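Local coordinates for Dot/Icm T4SS effector (Legionella pneumophila subsp. pneumophila, PDB 4HFV), which is probably secreted into host cells by the Dot/Icm type IV system as an effector, its molecular activity still being uncertain, at residues I16-S19 with I20-I24; R47-Q50 with P51-L54; E61-D64 with N65-K68; E131-L134 with R135-Y139; K157-V161 with V162-L166. All coordinates share one frame; numbering follows the deposited sequence.

Overall arrangement
Five local contacts sample a chain whose regular structure is all helix. Contacts 1 and 2, with centres 12 Å apart, meet where helix 9-27 packs on helix 49-64, Ile20 and Leu23 lying against Val53 and Arg49; a bound citrate sits beside Leu23 and Arg49. Contact 3 ends helix 49-64, about 21 Å from contact 2 between centres, and touches contact 4 through Leu62 and Leu63 on Phe133 and His137. Contact 4 closes helix 120-136; contact 5, its centre 11 Å away, opens helix 161-188, which carries the succinate-binding residues Ser169, His173 and Arg176. Side chains of Glu131 and Ile165 lie about 4 and 5 Å from that of Ser169.

Contact 1. Residues I16-S19 with I20-I24; sequences IRES and IITLI
Ile20 lays its CD1 methyl against CG2 of Ile16, 3.9 Å away, one turn earlier on the same alpha-helix, 9-27. This i to i+4 pair belongs to the buried face of the helix: beyond Ile16, the Ile20 side chain rests on Phe102 of helix 101-109 and on Val53 and Leu57 of helix 49-64. Its CG1 lies beside the backbone N (chi1 -73°), which brings it back over Ile16 O. That same carbonyl takes the N-H of Ile20 at 3.0 Å. One residue on, Arg17 O receives the N-H of Ile21 in an almost straight bond (176°), while the Arg17 side chain leads off to the backbone oxygen of Glu35.

Ser19 lies against Phe102 and Ser105 of helix 101-109, and its carbonyl accepts from Leu23 N at 2.9 Å. The solvent side belongs to Glu18 and Thr22. Glu18, bent at chi2, carries its carboxylate forward along the helix, toward Thr22, crossing Ile21 at about a right angle, with OE2 4.1 Å from Ile21 CG2. Thr22, one turn on, brings OG1 to 3.2 Å from Glu18 O and 3.5 Å from Glu18 OE2.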
loop_
_atom_site.group_PDB
_atom_site.type_symbol
_atom_site.label_atom_id
_atom_site.label_comp_id
_atom_site.label_asym_id
_atom_site.label_seq_id
_atom_site.Cartn_x
_atom_site.Cartn_y
_atom_site.Cartn_z
ATOM N N ILE A 16 -15.577 2.733 25.365
ATOM C CA ILE A 16 -14.827 3.931 25.039
ATOM C C ILE A 16 -15.603 5.156 25.523
ATOM O O ILE A 16 -15.027 6.103 26.042
ATOM C CB ILE A 16 -14.528 4.014 23.520
ATOM C CG1 ILE A 16 -13.411 3.030 23.151
ATOM C CG2 ILE A 16 -14.138 5.447 23.100
ATOM C CD1 ILE A 16 -13.260 2.888 21.692
ATOM N N ARG A 17 -16.921 5.133 25.346
ATOM C CA ARG A 17 -17.738 6.254 25.768
ATOM C C ARG A 17 -17.619 6.330 27.308
ATOM O O ARG A 17 -17.537 7.431 27.865
ATOM C CB ARG A 17 -19.201 6.084 25.320
ATOM C CG ARG A 17 -19.432 6.350 23.809
ATOM C CD ARG A 17 -20.909 6.265 23.394
ATOM N NE ARG A 17 -21.724 6.960 24.376
ATOM C CZ ARG A 17 -22.085 8.244 24.303
ATOM N NH1 ARG A 17 -21.785 8.990 23.243
ATOM N NH2 ARG A 17 -22.762 8.787 25.306
ATOM N N GLU A 18 -17.573 5.174 27.983
ATOM C CA GLU A 18 -17.510 5.197 29.448
ATOM C C GLU A 18 -16.175 5.816 29.894
ATOM O O GLU A 18 -16.159 6.648 30.838
ATOM C CB GLU A 18 -17.694 3.830 30.084
ATOM C CG GLU A 18 -17.762 3.889 31.668
ATOM C CD GLU A 18 -18.691 4.994 32.257
ATOM O OE1 GLU A 18 -19.822 5.191 31.753
ATOM O OE2 GLU A 18 -18.283 5.674 33.239
ATOM N N SER A 19 -15.084 5.449 29.228
ATOM C CA SER A 19 -13.780 5.983 29.603
ATOM C C SER A 19 -13.687 7.494 29.335
ATOM O O SER A 19 -12.991 8.229 30.044
ATOM C CB SER A 19 -12.662 5.199 28.908
ATOM O OG SER A 19 -12.716 3.828 29.298
ATOM N N ILE A 20 -14.406 7.968 28.334
ATOM C CA ILE A 20 -14.372 9.398 28.015
ATOM C C ILE A 20 -15.095 10.166 29.118
ATOM O O ILE A 20 -14.608 11.192 29.631
ATOM C CB ILE A 20 -14.974 9.661 26.659
ATOM C CG1 ILE A 20 -14.010 9.166 25.571
ATOM C CG2 ILE A 20 -15.293 11.162 26.473
ATOM C CD1 ILE A 20 -14.629 9.119 24.172
ATOM N N ILE A 21 -16.266 9.668 29.491
ATOM C CA ILE A 21 -17.008 10.224 30.640
ATOM C C ILE A 21 -16.136 10.280 31.909
ATOM O O ILE A 21 -16.172 11.248 32.678
ATOM C CB ILE A 21 -18.271 9.383 30.849
ATOM C CG1 ILE A 21 -19.279 9.704 29.705
ATOM C CG2 ILE A 21 -18.868 9.609 32.224
ATOM C CD1 ILE A 21 -20.405 8.754 29.622
ATOM N N THR A 22 -15.363 9.231 32.144
ATOM C CA THR A 22 -14.555 9.165 33.357
ATOM C C THR A 22 -13.446 10.222 33.260
ATOM O O THR A 22 -13.182 10.934 34.210
ATOM C CB THR A 22 -13.961 7.736 33.520
ATOM O OG1 THR A 22 -15.047 6.838 33.805
ATOM C CG2 THR A 22 -12.915 7.696 34.680
ATOM N N LEU A 23 -12.830 10.323 32.078
ATOM C CA LEU A 23 -11.792 11.334 31.802
ATOM C C LEU A 23 -12.329 12.745 32.058
ATOM O O LEU A 23 -11.681 13.568 32.689
ATOM C CB LEU A 23 -11.289 11.217 30.325
ATOM C CG LEU A 23 -10.017 12.038 30.001
ATOM C CD1 LEU A 23 -8.806 11.551 30.871
ATOM C CD2 LEU A 23 -9.671 11.982 28.515
ATOM N N ILE A 24 -13.519 13.028 31.560
ATOM C CA ILE A 24 -14.147 14.317 31.762
ATOM C C ILE A 24 -14.344 14.594 33.270
ATOM O O ILE A 24 -14.012 15.673 33.779
ATOM C CB ILE A 24 -15.509 14.378 31.010
ATOM C CG1 ILE A 24 -15.289 14.506 29.485
ATOM C CG2 ILE A 24 -16.353 15.559 31.480
ATOM C CD1 ILE A 24 -16.512 14.084 28.662
#

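Contact 2. Residues R47-Q50 with P51-L54; sequences RERQ and PQVL
Residues 47-54 form one unbroken run of chain that enters the first turns of helix 49-64. Two i to i+4 backbone bonds link its halves, Val53 N to Arg49 O at 2.9 Å and Leu54 N to Gln50 O at 3.0 Å. Pro51 has no N-H to offer; its ring puts CD 3.1 Å from Arg47 O, so the i to i+4 bond to that oxygen is missing, which is tolerated near a helix start.

The side-chain link is between Arg49 and Gln52. Arg49 bends at chi2 (-74°), folding the guanidinium back along the helix, and its NH1 gives a 2.8 Å hydrogen bond to Gln52 OE1. The amide arrives at the guanidinium edge, the two planes being only 20° apart. A water lying in the guanidinium plane accepts from Arg49 NH1 at 3.2 Å and from Gln52 NE2 at 3.1 Å, so both ends of the amide are used and its flip is fixed. Glu48 adds a long charge-only attraction to NH1, from well out of the plane.

Arg49 NE binds a citrate probably taken from the crystallisation liquor, while Gln50 NE2 turns to Val45 O. The whole is a helix N-terminus, with Ser46 OG bonded to Arg49 N and a proline near the N-terminal end of the helix.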
loop_
_atom_site.group_PDB
_atom_site.type_symbol
_atom_site.label_atom_id
_atom_site.label_comp_id
_atom_site.label_asym_id
_atom_site.label_seq_id
_atom_site.Cartn_x
_atom_site.Cartn_y
_atom_site.Cartn_z
ATOM N N ARG A 47 -5.726 19.576 26.684
ATOM C CA ARG A 47 -5.602 19.991 25.280
ATOM C C ARG A 47 -5.089 18.810 24.482
ATOM O O ARG A 47 -5.581 18.488 23.395
ATOM C CB ARG A 47 -4.686 21.225 25.167
ATOM C CG ARG A 47 -4.397 21.669 23.732
ATOM C CD ARG A 47 -3.925 23.123 23.655
ATOM N NE ARG A 47 -3.476 23.505 22.310
ATOM C CZ ARG A 47 -2.995 24.707 21.996
ATOM N NH1 ARG A 47 -2.897 25.640 22.932
ATOM N NH2 ARG A 47 -2.607 24.980 20.754
ATOM N N GLU A 48 -4.156 18.076 25.062
ATOM C CA GLU A 48 -3.630 16.891 24.399
ATOM C C GLU A 48 -4.679 15.794 24.081
ATOM O O GLU A 48 -4.656 15.133 22.996
ATOM C CB GLU A 48 -2.546 16.321 25.297
ATOM C CG GLU A 48 -1.877 15.085 24.784
ATOM C CD GLU A 48 -0.676 14.721 25.651
ATOM O OE1 GLU A 48 -0.867 14.470 26.875
ATOM O OE2 GLU A 48 0.454 14.724 25.113
ATOM N N ARG A 49 -5.573 15.530 25.025
ATOM C CA ARG A 49 -6.560 14.463 24.861
ATOM C C ARG A 49 -7.743 14.904 24.007
ATOM O O ARG A 49 -8.461 14.085 23.479
ATOM C CB ARG A 49 -7.096 14.014 26.251
ATOM C CG ARG A 49 -6.116 13.166 27.057
ATOM C CD ARG A 49 -5.929 11.676 26.579
ATOM N NE ARG A 49 -4.746 11.212 27.301
ATOM C CZ ARG A 49 -3.504 11.225 26.811
ATOM N NH1 ARG A 49 -3.255 11.574 25.530
ATOM N NH2 ARG A 49 -2.504 10.861 27.606
ATOM N N GLN A 50 -7.952 16.209 23.903
ATOM C CA GLN A 50 -9.124 16.717 23.197
ATOM C C GLN A 50 -9.261 16.153 21.780
ATOM O O GLN A 50 -10.287 15.575 21.473
ATOM C CB GLN A 50 -9.159 18.248 23.197
ATOM C CG GLN A 50 -9.585 18.765 24.559
ATOM C CD GLN A 50 -9.604 20.279 24.636
ATOM O OE1 GLN A 50 -9.610 20.955 23.624
ATOM N NE2 GLN A 50 -9.635 20.811 25.848
ATOM N N PRO A 51 -8.212 16.255 20.940
ATOM C CA PRO A 51 -8.460 15.753 19.587
ATOM C C PRO A 51 -8.591 14.241 19.534
ATOM O O PRO A 51 -9.306 13.733 18.648
ATOM C CB PRO A 51 -7.255 16.277 18.762
ATOM C CG PRO A 51 -6.186 16.601 19.743
ATOM C CD PRO A 51 -6.914 16.935 21.057
ATOM N N GLN A 52 -7.941 13.513 20.440
ATOM C CA GLN A 52 -8.088 12.064 20.432
ATOM C C GLN A 52 -9.524 11.697 20.767
ATOM O O GLN A 52 -10.136 10.840 20.129
ATOM C CB GLN A 52 -7.127 11.446 21.422
ATOM C CG GLN A 52 -5.691 11.744 21.097
ATOM C CD GLN A 52 -4.765 11.342 22.217
ATOM O OE1 GLN A 52 -5.129 11.414 23.392
ATOM N NE2 GLN A 52 -3.563 10.878 21.861
ATOM N N VAL A 53 -10.086 12.380 21.756
ATOM C CA VAL A 53 -11.443 12.107 22.128
ATOM C C VAL A 53 -12.423 12.444 21.017
ATOM O O VAL A 53 -13.288 11.634 20.725
ATOM C CB VAL A 53 -11.799 12.848 23.488
ATOM C CG1 VAL A 53 -13.263 12.857 23.740
ATOM C CG2 VAL A 53 -11.107 12.155 24.614
ATOM N N LEU A 54 -12.252 13.602 20.368
ATOM C CA LEU A 54 -13.153 14.021 19.289
ATOM C C LEU A 54 -13.045 13.101 18.069
ATOM O O LEU A 54 -14.055 12.742 17.436
ATOM C CB LEU A 54 -12.937 15.505 18.925
ATOM C CG LEU A 54 -13.292 16.510 20.044
ATOM C CD1 LEU A 54 -12.848 17.937 19.669
ATOM C CD2 LEU A 54 -14.769 16.462 20.247
HETATM O O HOH W 1 -0.927 11.230 23.362
#

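Contact 3. Residues E61-D64 with N65-K68; sequences ELLD and NSSK
Leu63 and Lys68 touch, CD2 of the leucine meeting CD of the lysine at 3.8 Å in the conformer modelled, as the two chains pass slantwise. The leucine is buried, its side chain continuing onto Phe133 of helix 120-136 and Val76 of helix 70-90, where the chain leaves helix 49-64.

Beside this packed part lies the polar turn that ends the helix. Leu63 O is held twice by Ser66. The hydroxyl arrives in the carbonyl plane, on a lone pair, at 2.8 Å from OG to O; the amide N, at 2.9 Å from the same oxygen, comes from above that plane. With chi1 at 78°, OG sits between the backbone N and carbonyl carbon of Ser66, from where it also accepts Lys68 N at 3.2 Å, an ST turn.

The looser side is that of Asn65, which is exposed, its amide group lying near Glu61 O without a hydrogen bond, though Asn65 N does bond that oxygen at 3.1 Å. Asp64, by contrast, is held by a salt bridge to Lys13 and a hydrogen bond with Tyr9. A single serine hydroxyl thus both donates and accepts, taking up the Leu63 carbonyl at the helix end and starting the turn toward helix 70-90; the proton on OG is committed to Leu63 O.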
loop_
_atom_site.group_PDB
_atom_site.type_symbol
_atom_site.label_atom_id
_atom_site.label_comp_id
_atom_site.label_asym_id
_atom_site.label_seq_id
_atom_site.Cartn_x
_atom_site.Cartn_y
_atom_site.Cartn_z
ATOM N N GLU A 61 -19.759 8.136 15.654
ATOM C CA GLU A 61 -20.934 8.727 14.976
ATOM C C GLU A 61 -21.010 8.281 13.490
ATOM O O GLU A 61 -22.086 7.981 12.937
ATOM C CB GLU A 61 -20.820 10.261 15.059
ATOM C CG GLU A 61 -21.996 11.073 14.463
ATOM C CD GLU A 61 -21.652 12.566 14.252
ATOM O OE1 GLU A 61 -20.645 13.049 14.806
ATOM O OE2 GLU A 61 -22.379 13.270 13.519
ATOM N N LEU A 62 -19.873 8.254 12.820
ATOM C CA LEU A 62 -19.879 7.966 11.381
ATOM C C LEU A 62 -20.162 6.476 11.152
ATOM O O LEU A 62 -20.960 6.095 10.287
ATOM C CB LEU A 62 -18.560 8.404 10.717
ATOM C CG LEU A 62 -18.308 9.931 10.614
ATOM C CD1 LEU A 62 -16.860 10.242 10.197
ATOM C CD2 LEU A 62 -19.294 10.595 9.684
ATOM N N LEU A 63 -19.520 5.626 11.937
ATOM C CA LEU A 63 -19.806 4.196 11.844
ATOM C C LEU A 63 -21.271 3.899 12.160
ATOM O O LEU A 63 -21.904 3.101 11.467
ATOM C CB LEU A 63 -18.850 3.405 12.744
ATOM C CG LEU A 63 -17.389 3.473 12.301
ATOM C CD1 LEU A 63 -16.450 2.969 13.322
ATOM C CD2 LEU A 63 -17.158 2.699 10.947
ATOM N N ASP A 64 -21.807 4.557 13.193
ATOM C CA ASP A 64 -23.205 4.395 13.567
ATOM C C ASP A 64 -24.118 4.732 12.384
ATOM O O ASP A 64 -25.100 4.061 12.165
ATOM C CB ASP A 64 -23.578 5.312 14.724
ATOM C CG ASP A 64 -23.077 4.807 16.081
ATOM O OD1 ASP A 64 -22.450 3.732 16.143
ATOM O OD2 ASP A 64 -23.324 5.505 17.105
ATOM N N ASN A 65 -23.762 5.765 11.624
ATOM C CA ASN A 65 -24.530 6.189 10.443
ATOM C C ASN A 65 -24.172 5.410 9.182
ATOM O O ASN A 65 -24.714 5.688 8.102
ATOM C CB ASN A 65 -24.254 7.652 10.118
ATOM C CG ASN A 65 -24.720 8.615 11.185
ATOM O OD1 ASN A 65 -25.528 8.286 12.050
ATOM N ND2 ASN A 65 -24.214 9.845 11.107
ATOM N N SER A 66 -23.223 4.481 9.270
ATOM C CA SER A 66 -22.784 3.791 8.060
ATOM C C SER A 66 -23.654 2.576 7.753
ATOM O O SER A 66 -24.486 2.175 8.561
ATOM C CB SER A 66 -21.331 3.392 8.152
ATOM O OG SER A 66 -21.155 2.244 8.939
ATOM N N SER A 67 -23.460 2.025 6.558
ATOM C CA SER A 67 -24.108 0.790 6.149
ATOM C C SER A 67 -23.176 -0.410 6.355
ATOM O O SER A 67 -23.433 -1.505 5.841
ATOM C CB SER A 67 -24.475 0.891 4.657
ATOM O OG SER A 67 -23.324 1.207 3.864
ATOM N N LYS A 68 -22.082 -0.193 7.081
ATOM C CA LYS A 68 -21.074 -1.238 7.263
ATOM C C LYS A 68 -21.619 -2.414 8.083
ATOM O O LYS A 68 -22.494 -2.241 8.936
ATOM C CB LYS A 68 -19.816 -0.674 7.921
ATOM C CG LYS A 68 -18.918 0.178 7.011
ATOM C CD LYS A 68 -17.649 0.634 7.756
ATOM C CE LYS A 68 -16.646 1.304 6.813
ATOM N NZ LYS A 68 -17.206 2.575 6.244
HETATM O O HOH W 2 -26.499 2.824 9.788
#

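Contact 4. Residues E131-L134 with R135-Y139; sequences EKFL and RSHVY
Arg135 reaches back along helix 120-136 toward Glu131 and Lys132, one turn earlier. Its CB rests 3.6 Å from Lys132 O, and CG lies over Glu131 O, the carbonyl that takes the Arg135 N-H. CD then runs past the carboxylate, after which the chain bends at chi3 (-84°) and NE gives a nearly straight salt-bridge hydrogen bond of 3.0 Å to Glu131 OE2. The oxygen lies in the guanidinium plane but is met on its anti side, well out of the carboxylate plane, and the two flat groups are turned 69° apart. Farther out, NH1 passes 3.3 Å from Lys132 CG, the two side chains lying side by side, and NH2 goes on to Ser142 O.

This i to i+4 ion pair lies beside the succinate site on helix 161-188, the side chains of Glu131 and Ser169 being about 4 Å apart, and it precedes the C-terminal end of its own helix, where the backbone unwinds into a loop. There Ser136 OG folds back onto Phe133 O at 2.6 Å, in the carbonyl plane. His137 sets the edge of its imidazole toward the face of the Phe133 ring in an offset edge-to-face pair, centroids 4.8 Å apart and planes at 64°. CD2 of the histidine lies over the rim of that face, 3.5 Å from Phe133 CE1.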
loop_
_atom_site.group_PDB
_atom_site.type_symbol
_atom_site.label_atom_id
_atom_site.label_comp_id
_atom_site.label_asym_id
_atom_site.label_seq_id
_atom_site.Cartn_x
_atom_site.Cartn_y
_atom_site.Cartn_z
ATOM N N GLU A 131 -7.153 3.541 7.812
ATOM C CA GLU A 131 -6.770 4.461 6.733
ATOM C C GLU A 131 -7.836 4.587 5.629
ATOM O O GLU A 131 -8.160 5.705 5.219
ATOM C CB GLU A 131 -5.439 4.072 6.129
ATOM C CG GLU A 131 -4.928 5.081 5.112
ATOM C CD GLU A 131 -4.140 4.439 4.034
ATOM O OE1 GLU A 131 -3.405 3.474 4.356
ATOM O OE2 GLU A 131 -4.244 4.900 2.878
ATOM N N LYS A 132 -8.407 3.478 5.167
ATOM C CA LYS A 132 -9.458 3.542 4.141
ATOM C C LYS A 132 -10.653 4.352 4.649
ATOM O O LYS A 132 -11.226 5.235 3.949
ATOM C CB LYS A 132 -9.929 2.130 3.750
ATOM C CG LYS A 132 -9.222 1.508 2.564
ATOM C CD LYS A 132 -9.766 0.095 2.293
ATOM C CE LYS A 132 -8.732 -1.010 2.604
ATOM N NZ LYS A 132 -7.657 -1.109 1.566
ATOM N N PHE A 133 -11.069 4.031 5.871
ATOM C CA PHE A 133 -12.177 4.705 6.478
ATOM C C PHE A 133 -11.956 6.207 6.498
ATOM O O PHE A 133 -12.828 6.969 6.055
ATOM C CB PHE A 133 -12.393 4.161 7.913
ATOM C CG PHE A 133 -13.281 4.994 8.738
ATOM C CD1 PHE A 133 -14.669 4.836 8.685
ATOM C CD2 PHE A 133 -12.736 5.928 9.612
ATOM C CE1 PHE A 133 -15.486 5.624 9.494
ATOM C CE2 PHE A 133 -13.545 6.714 10.409
ATOM C CZ PHE A 133 -14.904 6.557 10.358
ATOM N N LEU A 134 -10.790 6.647 6.966
ATOM C CA LEU A 134 -10.531 8.087 7.009
ATOM C C LEU A 134 -10.551 8.738 5.603
ATOM O O LEU A 134 -11.098 9.839 5.399
ATOM C CB LEU A 134 -9.207 8.387 7.753
ATOM C CG LEU A 134 -9.191 8.110 9.280
ATOM C CD1 LEU A 134 -7.817 8.253 9.808
ATOM C CD2 LEU A 134 -10.081 9.024 10.099
ATOM N N ARG A 135 -9.931 8.087 4.641
ATOM C CA ARG A 135 -9.949 8.577 3.251
ATOM C C ARG A 135 -11.383 8.713 2.741
ATOM O O ARG A 135 -11.723 9.680 2.047
ATOM C CB ARG A 135 -9.136 7.646 2.343
ATOM C CG ARG A 135 -7.600 7.778 2.498
ATOM C CD ARG A 135 -6.857 7.174 1.245
ATOM N NE ARG A 135 -6.661 5.730 1.343
ATOM C CZ ARG A 135 -7.391 4.800 0.725
ATOM N NH1 ARG A 135 -7.113 3.514 0.924
ATOM N NH2 ARG A 135 -8.383 5.139 -0.096
ATOM N N SER A 136 -12.245 7.789 3.162
ATOM C CA SER A 136 -13.639 7.809 2.717
ATOM C C SER A 136 -14.378 9.030 3.276
ATOM O O SER A 136 -15.407 9.410 2.742
ATOM C CB SER A 136 -14.362 6.504 3.080
ATOM O OG SER A 136 -14.837 6.540 4.431
ATOM N N HIS A 137 -13.812 9.648 4.323
ATOM C CA HIS A 137 -14.403 10.811 4.969
ATOM C C HIS A 137 -13.535 12.042 4.792
ATOM O O HIS A 137 -13.793 13.038 5.424
ATOM C CB HIS A 137 -14.663 10.566 6.464
ATOM C CG HIS A 137 -15.727 9.550 6.713
ATOM N ND1 HIS A 137 -17.047 9.774 6.394
ATOM C CD2 HIS A 137 -15.659 8.271 7.163
ATOM C CE1 HIS A 137 -17.751 8.687 6.659
ATOM N NE2 HIS A 137 -16.928 7.756 7.119
ATOM N N VAL A 138 -12.552 11.983 3.892
ATOM C CA VAL A 138 -11.784 13.164 3.537
ATOM C C VAL A 138 -11.892 13.496 2.026
ATOM O O VAL A 138 -12.043 14.646 1.641
ATOM C CB VAL A 138 -10.304 12.980 3.937
ATOM C CG1 VAL A 138 -9.469 14.185 3.504
ATOM C CG2 VAL A 138 -10.187 12.763 5.475
ATOM N N TYR A 139 -11.802 12.484 1.177
ATOM C CA TYR A 139 -11.767 12.685 -0.281
ATOM C C TYR A 139 -13.013 12.168 -0.994
ATOM O O TYR A 139 -13.580 11.153 -0.630
ATOM C CB TYR A 139 -10.570 11.966 -0.859
ATOM C CG TYR A 139 -9.271 12.306 -0.162
ATOM C CD1 TYR A 139 -8.739 13.581 -0.239
ATOM C CD2 TYR A 139 -8.574 11.343 0.567
ATOM C CE1 TYR A 139 -7.545 13.883 0.357
ATOM C CE2 TYR A 139 -7.396 11.641 1.182
ATOM C CZ TYR A 139 -6.878 12.908 1.064
ATOM O OH TYR A 139 -5.717 13.215 1.700
#

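Contact 5. Residues K157-V161 with V162-L166; sequences KHYSV and VDDIL
Asp164 OD2 receives the hydroxyl of Tyr159, OH to OD2 2.7 Å, across the start of helix 161-188, where Ser160 is the N-cap. The acid crosses the ring direction at about a right angle, and the carboxylate plane stands 78° from the phenol, whose edge it meets; the hydroxyl comes in on the anti side of OD2, 33° out of the carboxylate plane. Asp164 OD1 has its own partner, Tyr83, so both oxygens of this buried acid are bonded to tyrosine hydroxyls, which should favour its charged form.

At the cap, Ser160 OG, anti to the backbone N (chi1 177°), turns forward along the chain and accepts Asp163 N at 3.2 Å. A water 2.7 Å from Ser160 OG accepts the N-H of Val162, tying off a second first-turn amide. Ser160 O starts the regular pattern, taking Asp164 N at 3.1 Å. The carboxylate of Asp163, near the N-terminal end of the helix, would suit the helix dipole.

The apolar face is turned to helix 120-136: Val161 and Ile165 both lie on Leu134. Tyr159 packs on Pro51, and Ile180 of the second subunit touches Val162 and Ile165. Along the helix, Val161 CG2 reaches Ile165 CD1 at 4.2 Å, while Ile165 CG1 sits 3.4 Å from Val161 O.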
loop_
_atom_site.group_PDB
_atom_site.type_symbol
_atom_site.label_atom_id
_atom_site.label_comp_id
_atom_site.label_asym_id
_atom_site.label_seq_id
_atom_site.Cartn_x
_atom_site.Cartn_y
_atom_site.Cartn_z
ATOM N N LYS A 157 -10.029 20.590 15.670
ATOM C CA LYS A 157 -8.936 21.424 16.103
ATOM C C LYS A 157 -7.822 20.564 16.677
ATOM O O LYS A 157 -8.077 19.625 17.473
ATOM C CB LYS A 157 -9.404 22.438 17.134
ATOM C CG LYS A 157 -8.443 23.611 17.334
ATOM C CD LYS A 157 -8.961 24.599 18.389
ATOM C CE LYS A 157 -9.021 23.956 19.773
ATOM N NZ LYS A 157 -9.662 24.834 20.802
ATOM N N HIS A 158 -6.606 20.924 16.279
ATOM C CA HIS A 158 -5.364 20.337 16.765
ATOM C C HIS A 158 -5.240 18.923 16.307
ATOM O O HIS A 158 -4.516 18.117 16.908
ATOM C CB HIS A 158 -5.274 20.452 18.302
ATOM C CG HIS A 158 -5.172 21.864 18.757
ATOM N ND1 HIS A 158 -4.459 22.813 18.053
ATOM C CD2 HIS A 158 -5.749 22.514 19.792
ATOM C CE1 HIS A 158 -4.581 23.982 18.651
ATOM N NE2 HIS A 158 -5.352 23.828 19.712
ATOM N N TYR A 159 -5.957 18.632 15.227
ATOM C CA TYR A 159 -5.895 17.330 14.592
ATOM C C TYR A 159 -5.711 17.479 13.062
ATOM O O TYR A 159 -6.369 18.303 12.432
ATOM C CB TYR A 159 -7.162 16.537 14.897
ATOM C CG TYR A 159 -7.177 15.186 14.250
ATOM C CD1 TYR A 159 -6.284 14.199 14.624
ATOM C CD2 TYR A 159 -8.095 14.892 13.241
ATOM C CE1 TYR A 159 -6.293 12.943 13.985
ATOM C CE2 TYR A 159 -8.128 13.666 12.636
ATOM C CZ TYR A 159 -7.223 12.683 13.009
ATOM O OH TYR A 159 -7.289 11.465 12.340
ATOM N N SER A 160 -4.813 16.688 12.484
ATOM C CA SER A 160 -4.655 16.611 11.025
ATOM C C SER A 160 -4.981 15.200 10.524
ATOM O O SER A 160 -4.193 14.280 10.680
ATOM C CB SER A 160 -3.240 16.965 10.597
ATOM O OG SER A 160 -3.113 16.804 9.173
ATOM N N VAL A 161 -6.174 15.040 9.961
ATOM C CA VAL A 161 -6.612 13.752 9.465
ATOM C C VAL A 161 -5.678 13.282 8.336
ATOM O O VAL A 161 -5.390 12.083 8.216
ATOM C CB VAL A 161 -8.078 13.804 9.035
ATOM C CG1 VAL A 161 -8.298 14.745 7.794
ATOM C CG2 VAL A 161 -8.637 12.416 8.724
ATOM N N VAL A 162 -5.138 14.214 7.545
ATOM C CA VAL A 162 -4.225 13.793 6.470
ATOM C C VAL A 162 -2.913 13.264 7.026
ATOM O O VAL A 162 -2.391 12.267 6.533
ATOM C CB VAL A 162 -3.942 14.930 5.449
ATOM C CG1 VAL A 162 -2.935 14.487 4.412
ATOM C CG2 VAL A 162 -5.220 15.337 4.785
ATOM N N ASP A 163 -2.384 13.914 8.062
ATOM C CA ASP A 163 -1.193 13.411 8.747
ATOM C C ASP A 163 -1.439 11.976 9.215
ATOM O O ASP A 163 -0.592 11.116 9.090
ATOM C CB ASP A 163 -0.848 14.272 9.956
ATOM C CG ASP A 163 -0.092 15.544 9.578
ATOM O OD1 ASP A 163 0.379 15.665 8.426
ATOM O OD2 ASP A 163 0.034 16.416 10.446
ATOM N N ASP A 164 -2.617 11.731 9.762
ATOM C CA ASP A 164 -2.980 10.392 10.208
ATOM C C ASP A 164 -3.093 9.370 9.056
ATOM O O ASP A 164 -2.627 8.230 9.168
ATOM C CB ASP A 164 -4.295 10.458 11.025
ATOM C CG ASP A 164 -4.065 10.325 12.515
ATOM O OD1 ASP A 164 -2.905 10.413 13.001
ATOM O OD2 ASP A 164 -5.096 10.180 13.205
ATOM N N ILE A 165 -3.688 9.768 7.939
ATOM C CA ILE A 165 -3.721 8.894 6.755
ATOM C C ILE A 165 -2.318 8.503 6.272
ATOM O O ILE A 165 -2.052 7.317 6.053
ATOM C CB ILE A 165 -4.535 9.531 5.655
ATOM C CG1 ILE A 165 -6.011 9.474 6.052
ATOM C CG2 ILE A 165 -4.322 8.794 4.280
ATOM C CD1 ILE A 165 -6.884 10.510 5.359
ATOM N N LEU A 166 -1.409 9.477 6.157
ATOM C CA LEU A 166 -0.026 9.198 5.779
ATOM C C LEU A 166 0.664 8.284 6.779
ATOM O O LEU A 166 1.326 7.321 6.396
ATOM C CB LEU A 166 0.773 10.506 5.670
ATOM C CG LEU A 166 0.287 11.443 4.544
ATOM C CD1 LEU A 166 0.798 12.827 4.740
ATOM C CD2 LEU A 166 0.694 10.911 3.166
HETATM O O HOH W 3 -5.299 17.120 7.549
#